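Local coordinates for protein putative glutaryl-CoA dehydrogenase (Thermus thermophilus, PDB 2EBA) that belongs to the acyl-CoA dehydrogenase family of flavoproteins and binds flavin-adenine dinucleotide in a tetrameric assembly, at residues Thr132-Gly137 / Asn158-Trp163; Pro194-Arg199 / Ser213-Glu218. All blocks are in the same frame, centred on the assembly; numbering follows the deposited sequence.

Interaction 1 of 2, residues Thr132-Gly137 / Asn158-Trp163. With FAD (flavin-adenine dinucleotide), chain I.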
ATOM      1  N   THR A 132      12.130   1.069  29.427  1.00 17.09           N
ATOM      2  CA  THR A 132      10.732   0.658  29.263  1.00 17.70           C
ATOM      3  C   THR A 132      10.091   0.041  30.505  1.00 18.60           C
ATOM      4  O   THR A 132      10.690  -0.770  31.205  1.00 19.47           O
ATOM      5  CB  THR A 132      10.581  -0.373  28.109  1.00 17.99           C
ATOM      6  OG1 THR A 132      11.051   0.200  26.885  1.00 16.58           O
ATOM      7  CG2 THR A 132       9.122  -0.798  27.939  1.00 16.41           C
ATOM      8  N   GLU A 133       8.852   0.429  30.761  1.00 19.87           N
ATOM      9  CA  GLU A 133       8.115  -0.100  31.887  1.00 19.98           C
ATOM     10  C   GLU A 133       6.791  -0.679  31.402  1.00 20.57           C
ATOM     11  O   GLU A 133       6.369  -0.433  30.280  1.00 20.62           O
ATOM     12  CB  GLU A 133       7.895   0.992  32.930  1.00 20.04           C
ATOM     13  CG  GLU A 133       9.142   1.239  33.748  1.00 21.33           C
ATOM     14  CD  GLU A 133       8.965   2.309  34.791  1.00 20.48           C
ATOM     15  OE1 GLU A 133       7.857   2.406  35.348  1.00 22.84           O
ATOM     16  OE2 GLU A 133       9.936   3.043  35.066  1.00 21.34           O
ATOM     17  N   PRO A 134       6.131  -1.480  32.243  1.00 21.10           N
ATOM     18  CA  PRO A 134       4.850  -2.128  31.950  1.00 22.42           C
ATOM     19  C   PRO A 134       3.703  -1.282  31.370  1.00 22.78           C
ATOM     20  O   PRO A 134       2.850  -1.809  30.646  1.00 22.44           O
ATOM     21  CB  PRO A 134       4.482  -2.761  33.295  1.00 22.32           C
ATOM     22  CG  PRO A 134       5.807  -3.176  33.819  1.00 22.57           C
ATOM     23  CD  PRO A 134       6.681  -1.966  33.524  1.00 21.11           C
ATOM     24  N   ASP A 135       3.669   0.018  31.650  1.00 24.11           N
ATOM     25  CA  ASP A 135       2.564   0.832  31.139  1.00 25.84           C
ATOM     26  C   ASP A 135       2.677   1.376  29.711  1.00 25.30           C
ATOM     27  O   ASP A 135       1.704   1.912  29.182  1.00 24.07           O
ATOM     28  CB  ASP A 135       2.266   1.973  32.119  1.00 27.76           C
ATOM     29  CG  ASP A 135       1.633   1.475  33.407  1.00 28.17           C
ATOM     30  OD1 ASP A 135       1.333   2.298  34.287  1.00 31.13           O
ATOM     31  OD2 ASP A 135       1.431   0.250  33.541  1.00 30.11           O
ATOM     32  N   GLY A 136       3.846   1.228  29.089  1.00 24.11           N
ATOM     33  CA  GLY A 136       4.017   1.712  27.726  1.00 24.45           C
ATOM     34  C   GLY A 136       5.355   2.384  27.461  1.00 22.58           C
ATOM     35  O   GLY A 136       5.620   3.484  27.952  1.00 23.31           O
ATOM     36  N   GLY A 137       6.195   1.724  26.672  1.00 20.70           N
ATOM     37  CA  GLY A 137       7.502   2.266  26.366  1.00 18.96           C
ATOM     38  C   GLY A 137       7.503   3.415  25.378  1.00 17.77           C
ATOM     39  O   GLY A 137       8.544   4.034  25.181  1.00 17.11           O
ATOM     40  N   ASN A 158      12.983   1.935  43.472  1.00 28.85           N
ATOM     41  CA  ASN A 158      11.810   1.059  43.473  1.00 28.32           C
ATOM     42  C   ASN A 158      11.070   1.213  42.148  1.00 27.60           C
ATOM     43  O   ASN A 158      10.671   2.313  41.775  1.00 27.67           O
ATOM     44  CB  ASN A 158      10.847   1.414  44.616  1.00 29.00           C
ATOM     45  CG  ASN A 158      11.283   0.849  45.960  1.00 28.98           C
ATOM     46  OD1 ASN A 158      11.239  -0.363  46.182  1.00 29.94           O
ATOM     47  ND2 ASN A 158      11.703   1.729  46.861  1.00 28.43           N
ATOM     48  N   GLY A 159      10.883   0.104  41.444  1.00 26.58           N
ATOM     49  CA  GLY A 159      10.175   0.148  40.182  1.00 25.33           C
ATOM     50  C   GLY A 159      10.319  -1.140  39.410  1.00 24.78           C
ATOM     51  O   GLY A 159      10.917  -2.102  39.882  1.00 25.63           O
ATOM     52  N   THR A 160       9.773  -1.161  38.208  1.00 24.12           N
ATOM     53  CA  THR A 160       9.857  -2.342  37.372  1.00 24.11           C
ATOM     54  C   THR A 160      10.166  -1.972  35.916  1.00 23.53           C
ATOM     55  O   THR A 160       9.758  -0.919  35.431  1.00 23.17           O
ATOM     56  CB  THR A 160       8.538  -3.139  37.429  1.00 24.11           C
ATOM     57  OG1 THR A 160       8.419  -3.759  38.712  1.00 25.62           O
ATOM     58  CG2 THR A 160       8.501  -4.198  36.345  1.00 24.56           C
ATOM     59  N   LYS A 161      10.907  -2.838  35.234  1.00 22.87           N
ATOM     60  CA  LYS A 161      11.250  -2.619  33.839  1.00 21.84           C
ATOM     61  C   LYS A 161      10.848  -3.862  33.062  1.00 20.44           C
ATOM     62  O   LYS A 161      11.029  -4.991  33.527  1.00 21.17           O
ATOM     63  CB  LYS A 161      12.757  -2.350  33.693  1.00 22.13           C
ATOM     64  CG  LYS A 161      13.238  -1.096  34.418  1.00 21.93           C
ATOM     65  CD  LYS A 161      12.520   0.162  33.917  1.00 23.79           C
ATOM     66  CE  LYS A 161      13.059   1.425  34.596  1.00 24.44           C
ATOM     67  NZ  LYS A 161      12.329   2.678  34.220  1.00 24.40           N
ATOM     68  N   MET A 162      10.272  -3.660  31.882  1.00 18.63           N
ATOM     69  CA  MET A 162       9.801  -4.778  31.066  1.00 16.13           C
ATOM     70  C   MET A 162      10.553  -4.845  29.747  1.00 15.93           C
ATOM     71  O   MET A 162      10.929  -3.823  29.171  1.00 16.50           O
ATOM     72  CB  MET A 162       8.304  -4.670  30.777  1.00 12.57           C
ATOM     73  CG  MET A 162       7.452  -5.821  31.327  1.00 12.02           C
ATOM     74  SD  MET A 162       8.262  -7.429  31.293  1.00  6.98           S
ATOM     75  CE  MET A 162       7.673  -8.076  29.880  1.00  6.88           C
ATOM     76  N   TRP A 163      10.741  -6.069  29.272  1.00 16.35           N
ATOM     77  CA  TRP A 163      11.410  -6.324  28.011  1.00 17.35           C
ATOM     78  C   TRP A 163      12.839  -5.795  27.980  1.00 17.57           C
ATOM     79  O   TRP A 163      13.213  -5.160  27.029  1.00 15.50           O
ATOM     80  CB  TRP A 163      10.635  -5.681  26.845  1.00 19.18           C
ATOM     81  CG  TRP A 163       9.143  -5.951  26.800  1.00 19.91           C
ATOM     82  CD1 TRP A 163       8.142  -5.042  26.976  1.00 19.43           C
ATOM     83  CD2 TRP A 163       8.502  -7.216  26.601  1.00 19.34           C
ATOM     84  NE1 TRP A 163       6.916  -5.661  26.904  1.00 19.62           N
ATOM     85  CE2 TRP A 163       7.109  -6.996  26.678  1.00 19.02           C
ATOM     86  CE3 TRP A 163       8.968  -8.513  26.368  1.00 20.58           C
ATOM     87  CZ2 TRP A 163       6.182  -8.027  26.532  1.00 19.02           C
ATOM     88  CZ3 TRP A 163       8.042  -9.540  26.224  1.00 19.14           C
ATOM     89  CH2 TRP A 163       6.666  -9.288  26.308  1.00 19.05           C
TER
HETATM   90  PA  FAD I1001       3.045   0.684  23.701  1.00 19.11           P
HETATM   91  O1A FAD I1001       1.786   0.562  24.533  1.00 23.20           O
HETATM   92  O2A FAD I1001       4.040   1.786  23.967  1.00 22.17           O
HETATM   93  O5B FAD I1001       2.588   0.698  22.146  1.00 19.05           O
HETATM   94  C5B FAD I1001       1.662  -0.086  21.600  1.00 21.29           C
HETATM   95  C4B FAD I1001       1.062   0.318  20.278  1.00 22.72           C
HETATM   96  O4B FAD I1001       0.631   1.847  20.333  1.00 20.09           O
HETATM   97  C3B FAD I1001       2.304   0.683  19.298  1.00 19.33           C
HETATM   98  O3B FAD I1001       1.763   0.551  17.988  1.00 18.44           O
HETATM   99  C2B FAD I1001       2.600   2.201  19.297  1.00 20.11           C
HETATM  100  O2B FAD I1001       2.923   2.685  18.050  1.00 19.31           O
HETATM  101  C1B FAD I1001       1.207   2.723  19.544  1.00 19.08           C
HETATM  102  N9A FAD I1001       1.389   4.061  20.256  1.00 16.95           N
HETATM  103  C8A FAD I1001       1.963   4.244  21.435  1.00 19.98           C
HETATM  104  N7A FAD I1001       1.884   5.589  21.709  1.00 20.81           N
HETATM  105  C5A FAD I1001       1.241   6.216  20.685  1.00 18.20           C
HETATM  106  C6A FAD I1001       0.867   7.573  20.407  1.00 17.32           C
HETATM  107  N6A FAD I1001       1.160   8.570  21.258  1.00 16.52           N
HETATM  108  N1A FAD I1001       0.201   7.859  19.240  1.00 15.54           N
HETATM  109  C2A FAD I1001      -0.111   6.874  18.344  1.00 15.17           C
HETATM  110  N3A FAD I1001       0.238   5.568  18.587  1.00 15.74           N
HETATM  111  C4A FAD I1001       0.901   5.220  19.751  1.00 19.13           C
HETATM  112  N1  FAD I1001      13.173  -1.402  26.223  1.00 21.85           N
HETATM  113  C2  FAD I1001      14.278  -0.945  26.903  1.00 21.03           C
HETATM  114  O2  FAD I1001      14.224   0.122  27.538  1.00 22.29           O
HETATM  115  N3  FAD I1001      15.441  -1.666  26.887  1.00 20.70           N
HETATM  116  C4  FAD I1001      15.524  -2.852  26.198  1.00 20.59           C
HETATM  117  O4  FAD I1001      16.589  -3.500  26.209  1.00 19.19           O
HETATM  118  C4X FAD I1001      14.401  -3.341  25.498  1.00 21.41           C
HETATM  119  N5  FAD I1001      14.449  -4.541  24.818  1.00 22.71           N
HETATM  120  C5X FAD I1001      13.346  -5.040  24.166  1.00 22.56           C
HETATM  121  C6  FAD I1001      13.421  -6.294  23.508  1.00 21.81           C
HETATM  122  C7  FAD I1001      12.281  -6.832  22.858  1.00 22.04           C
HETATM  123  C7M FAD I1001      12.432  -8.184  22.193  1.00 21.64           C
HETATM  124  C8  FAD I1001      11.051  -6.101  22.854  1.00 22.38           C
HETATM  125  C8M FAD I1001       9.786  -6.601  22.189  1.00 20.99           C
HETATM  126  C9  FAD I1001      10.986  -4.856  23.505  1.00 22.46           C
HETATM  127  C9A FAD I1001      12.120  -4.292  24.179  1.00 22.83           C
HETATM  128  N10 FAD I1001      12.080  -3.059  24.864  1.00 21.96           N
HETATM  129  C10 FAD I1001      13.194  -2.587  25.519  1.00 21.05           C
HETATM  130  C1' FAD I1001      10.855  -2.249  24.935  1.00 21.97           C
HETATM  131  C2' FAD I1001      10.433  -1.632  23.634  1.00 21.02           C
HETATM  132  O2' FAD I1001      11.164  -0.434  23.426  1.00 21.62           O
HETATM  133  C3' FAD I1001       8.949  -1.425  23.710  1.00 21.36           C
HETATM  134  O3' FAD I1001       8.319  -2.645  23.330  1.00 21.78           O
HETATM  135  C4' FAD I1001       8.426  -0.313  22.809  1.00 20.83           C
HETATM  136  O4' FAD I1001       8.628   0.965  23.419  1.00 20.46           O
HETATM  137  C5' FAD I1001       6.941  -0.488  22.555  1.00 21.23           C
HETATM  138  O5' FAD I1001       6.210  -0.116  23.706  1.00 20.02           O
HETATM  139  P   FAD I1001       5.168  -1.083  24.483  1.00 17.39           P
HETATM  140  O1P FAD I1001       5.457  -2.528  24.215  1.00 15.23           O
HETATM  141  O2P FAD I1001       5.158  -0.649  25.928  1.00 23.56           O
HETATM  142  O3P FAD I1001       3.781  -0.754  23.751  1.00 20.32           O
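E133 and K161 form a buried salt bridge, with K161 NZ 2.6 Å from E133 OE2 on that oxygen's anti lone pair. The first side-chain bond of K161 points away from the loop overall, though CB still touches T132 O; a bend at chi2 (-59°) then brings the ammonium to the carboxylate. The same NZ also donates to the carbonyls of L131 and W176, while E133 OE2 takes T146 OG1 and OE1 takes K145 N, so both carboxylate oxygens have partners. T132 O accepts M162 N at 3.0 Å, the donor standing 40° out of the carbonyl plane, and K161 CA adds a CA-H...O contact to that oxygen. On the solvent side, P134 CG packs on T160 CG2 (3.8 Å) and on M162 CG, both crossings being near perpendicular. T132 meets the flavin twice: its N reaches FAD O2 at 3.0 Å, and its OG1 donates to FAD N1 at 2.7 Å. Past a type I turn, E133 to G136, G137 N bonds FAD O2P at 2.7 Å. With T132 O held by M162 N, the strand is consistent with helping to position this flavin-binding residue, while the lysine probably offsets the charge of the buried glutamate.

Interaction 2 of 2, residues Pro194-Arg199 / Ser213-Glu218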
ATOM      1  N   PRO A 194      21.257  -6.476  46.722  1.00 23.54           N
ATOM      2  CA  PRO A 194      19.960  -6.942  47.215  1.00 23.76           C
ATOM      3  C   PRO A 194      18.748  -6.107  46.804  1.00 24.06           C
ATOM      4  O   PRO A 194      18.829  -4.883  46.680  1.00 25.58           O
ATOM      5  CB  PRO A 194      20.163  -7.011  48.734  1.00 23.54           C
ATOM      6  CG  PRO A 194      21.442  -6.239  48.987  1.00 23.32           C
ATOM      7  CD  PRO A 194      22.272  -6.500  47.783  1.00 23.09           C
ATOM      8  N   GLY A 195      17.632  -6.792  46.568  1.00 23.44           N
ATOM      9  CA  GLY A 195      16.400  -6.129  46.184  1.00 22.90           C
ATOM     10  C   GLY A 195      16.201  -6.038  44.688  1.00 23.69           C
ATOM     11  O   GLY A 195      15.170  -5.570  44.217  1.00 23.23           O
ATOM     12  N   PHE A 196      17.198  -6.491  43.936  1.00 25.26           N
ATOM     13  CA  PHE A 196      17.168  -6.456  42.475  1.00 26.00           C
ATOM     14  C   PHE A 196      16.944  -7.844  41.883  1.00 26.59           C
ATOM     15  O   PHE A 196      17.778  -8.731  42.046  1.00 25.93           O
ATOM     16  CB  PHE A 196      18.497  -5.902  41.959  1.00 26.75           C
ATOM     17  CG  PHE A 196      18.520  -5.629  40.478  1.00 25.74           C
ATOM     18  CD1 PHE A 196      18.319  -4.340  39.999  1.00 26.06           C
ATOM     19  CD2 PHE A 196      18.768  -6.650  39.568  1.00 25.07           C
ATOM     20  CE1 PHE A 196      18.367  -4.063  38.631  1.00 25.51           C
ATOM     21  CE2 PHE A 196      18.817  -6.384  38.199  1.00 25.55           C
ATOM     22  CZ  PHE A 196      18.617  -5.084  37.729  1.00 24.62           C
ATOM     23  N   GLN A 197      15.828  -8.026  41.186  1.00 28.24           N
ATOM     24  CA  GLN A 197      15.523  -9.319  40.586  1.00 30.03           C
ATOM     25  C   GLN A 197      15.327  -9.207  39.082  1.00 29.07           C
ATOM     26  O   GLN A 197      14.694  -8.272  38.602  1.00 29.20           O
ATOM     27  CB  GLN A 197      14.250  -9.916  41.198  1.00 32.66           C
ATOM     28  CG  GLN A 197      14.274 -10.116  42.710  1.00 37.86           C
ATOM     29  CD  GLN A 197      15.253 -11.189  43.176  1.00 41.10           C
ATOM     30  OE1 GLN A 197      15.220 -11.609  44.338  1.00 42.61           O
ATOM     31  NE2 GLN A 197      16.134 -11.628  42.278  1.00 42.93           N
ATOM     32  N   ALA A 198      15.871 -10.174  38.352  1.00 28.18           N
ATOM     33  CA  ALA A 198      15.751 -10.208  36.901  1.00 27.68           C
ATOM     34  C   ALA A 198      15.163 -11.550  36.500  1.00 27.62           C
ATOM     35  O   ALA A 198      15.756 -12.589  36.762  1.00 27.45           O
ATOM     36  CB  ALA A 198      17.111 -10.036  36.257  1.00 26.23           C
ATOM     37  N   ARG A 199      13.998 -11.526  35.870  1.00 28.69           N
ATOM     38  CA  ARG A 199      13.360 -12.760  35.442  1.00 29.41           C
ATOM     39  C   ARG A 199      13.186 -12.726  33.939  1.00 29.29           C
ATOM     40  O   ARG A 199      12.747 -11.724  33.374  1.00 29.36           O
ATOM     41  CB  ARG A 199      12.014 -12.929  36.154  1.00 31.27           C
ATOM     42  CG  ARG A 199      12.160 -12.890  37.677  1.00 34.79           C
ATOM     43  CD  ARG A 199      10.961 -13.463  38.420  1.00 39.63           C
ATOM     44  NE  ARG A 199       9.771 -12.612  38.350  1.00 44.35           N
ATOM     45  CZ  ARG A 199       9.692 -11.381  38.854  1.00 45.43           C
ATOM     46  NH1 ARG A 199      10.740 -10.835  39.468  1.00 45.02           N
ATOM     47  NH2 ARG A 199       8.554 -10.699  38.751  1.00 45.21           N
ATOM     48  N   SER A 213      14.388  -9.853  29.721  1.00 20.01           N
ATOM     49  CA  SER A 213      13.972 -10.052  31.093  1.00 20.31           C
ATOM     50  C   SER A 213      13.062  -8.969  31.613  1.00 21.24           C
ATOM     51  O   SER A 213      12.794  -7.968  30.953  1.00 21.67           O
ATOM     52  CB  SER A 213      15.211 -10.132  31.983  1.00 18.41           C
ATOM     53  OG  SER A 213      16.213 -10.925  31.376  1.00 14.53           O
ATOM     54  N   GLU A 214      12.572  -9.202  32.816  1.00 22.22           N
ATOM     55  CA  GLU A 214      11.736  -8.244  33.500  1.00 23.03           C
ATOM     56  C   GLU A 214      12.581  -7.890  34.726  1.00 21.72           C
ATOM     57  O   GLU A 214      13.056  -8.778  35.433  1.00 19.47           O
ATOM     58  CB  GLU A 214      10.424  -8.890  33.919  1.00 24.49           C
ATOM     59  CG  GLU A 214       9.517  -7.951  34.657  1.00 27.86           C
ATOM     60  CD  GLU A 214       8.391  -8.677  35.347  1.00 30.57           C
ATOM     61  OE1 GLU A 214       8.668  -9.471  36.278  1.00 30.10           O
ATOM     62  OE2 GLU A 214       7.226  -8.452  34.953  1.00 34.23           O
ATOM     63  N   LEU A 215      12.802  -6.602  34.960  1.00 21.10           N
ATOM     64  CA  LEU A 215      13.608  -6.200  36.102  1.00 21.50           C
ATOM     65  C   LEU A 215      12.687  -5.699  37.194  1.00 22.51           C
ATOM     66  O   LEU A 215      11.760  -4.935  36.947  1.00 22.64           O
ATOM     67  CB  LEU A 215      14.614  -5.097  35.717  1.00 19.00           C
ATOM     68  CG  LEU A 215      15.502  -5.339  34.491  1.00 16.69           C
ATOM     69  CD1 LEU A 215      16.490  -4.185  34.313  1.00 14.98           C
ATOM     70  CD2 LEU A 215      16.233  -6.650  34.650  1.00 16.72           C
ATOM     71  N   VAL A 216      12.926  -6.168  38.405  1.00 24.31           N
ATOM     72  CA  VAL A 216      12.129  -5.744  39.534  1.00 25.67           C
ATOM     73  C   VAL A 216      13.109  -5.214  40.563  1.00 25.44           C
ATOM     74  O   VAL A 216      13.992  -5.938  41.020  1.00 25.67           O
ATOM     75  CB  VAL A 216      11.316  -6.912  40.140  1.00 26.31           C
ATOM     76  CG1 VAL A 216      10.547  -6.429  41.342  1.00 27.28           C
ATOM     77  CG2 VAL A 216      10.351  -7.470  39.112  1.00 26.70           C
ATOM     78  N   LEU A 217      12.974  -3.934  40.884  1.00 25.13           N
ATOM     79  CA  LEU A 217      13.818  -3.300  41.873  1.00 25.01           C
ATOM     80  C   LEU A 217      12.972  -3.027  43.106  1.00 25.17           C
ATOM     81  O   LEU A 217      12.037  -2.232  43.076  1.00 24.52           O
ATOM     82  CB  LEU A 217      14.414  -1.995  41.326  1.00 25.77           C
ATOM     83  CG  LEU A 217      15.489  -2.183  40.250  1.00 24.68           C
ATOM     84  CD1 LEU A 217      14.816  -2.332  38.902  1.00 22.71           C
ATOM     85  CD2 LEU A 217      16.453  -0.999  40.252  1.00 23.65           C
ATOM     86  N   GLU A 218      13.311  -3.709  44.190  1.00 26.75           N
ATOM     87  CA  GLU A 218      12.593  -3.577  45.447  1.00 28.56           C
ATOM     88  C   GLU A 218      13.547  -3.005  46.494  1.00 29.17           C
ATOM     89  O   GLU A 218      14.425  -3.712  46.996  1.00 28.88           O
ATOM     90  CB  GLU A 218      12.095  -4.958  45.873  1.00 30.69           C
ATOM     91  CG  GLU A 218      10.762  -4.987  46.592  1.00 34.42           C
ATOM     92  CD  GLU A 218      10.263  -6.416  46.810  1.00 36.27           C
ATOM     93  OE1 GLU A 218      11.025  -7.243  47.363  1.00 37.15           O
ATOM     94  OE2 GLU A 218       9.107  -6.711  46.429  1.00 36.94           O
TER
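R199 and E214 face each other as a hydrogen-bonded antiparallel pair, with R199 N to E214 O at 2.9 Å and E214 N to R199 O at 2.6 Å. From CB, the R199 chain leaves with CG anti to the carbonyl carbon, runs extended through CD, then bends at chi3 (-71°), turning the guanidinium across the neighbouring strand. NE remains 3.9 Å from E214 OE1, CZ is closer to that oxygen, and NH2 closes to 2.8 Å. NH1 instead meets V216 CG2 at 3.4 Å. E214 OE1 sits over one guanidinium face, the two planes being 72° apart; with the oxygen well off the guanidinium plane, the attraction is electrostatic and not a directed hydrogen bond.

The strands 196-199 and 213-217 form a beta hairpin, antiparallel at 164°, in the middle domain of the acyl-CoA dehydrogenase fold. Q197 and V216 make the next hydrogen-bonded pair, exchanging N-H and C=O both ways, and E218 N to G195 O closes the far end. F196, A198, L215 and L217 share the other face of the sheet. There F196 lies alongside L217, with F196 CD1 to L217 CG at 3.6 Å. The ring's CZ touches L215 CD1. A198 CB meets L215 CD2 at 3.8 Å. Beneath them, A173 and I175 of strand 172-178 receive the F196 ring, and I175 also contacts both leucines.

How the interactions relate
Interactions 1 and 2 are centred about 11 Å apart and meet along neighbouring strands, 154-165 and 212-217, of one antiparallel sheet. Two probable hydrogen bonds join them, L215 N to K161 O at 2.8 Å and L217 N to G159 O at 2.9 Å. T160 CG2 also packs on L215 O at 3.4 Å. Strand 212-217 thus lies between strand 154-165 and the hairpin partner 196-200. Only interaction 1 supplies residues to the FAD pocket: T132, G136, G137 and W163. Interaction 2 stands one strand further back, the side chain of L215 being about 8 Å from FAD between nearest atoms. G342 of the second subunit, which packs on W163, also bonds FAD.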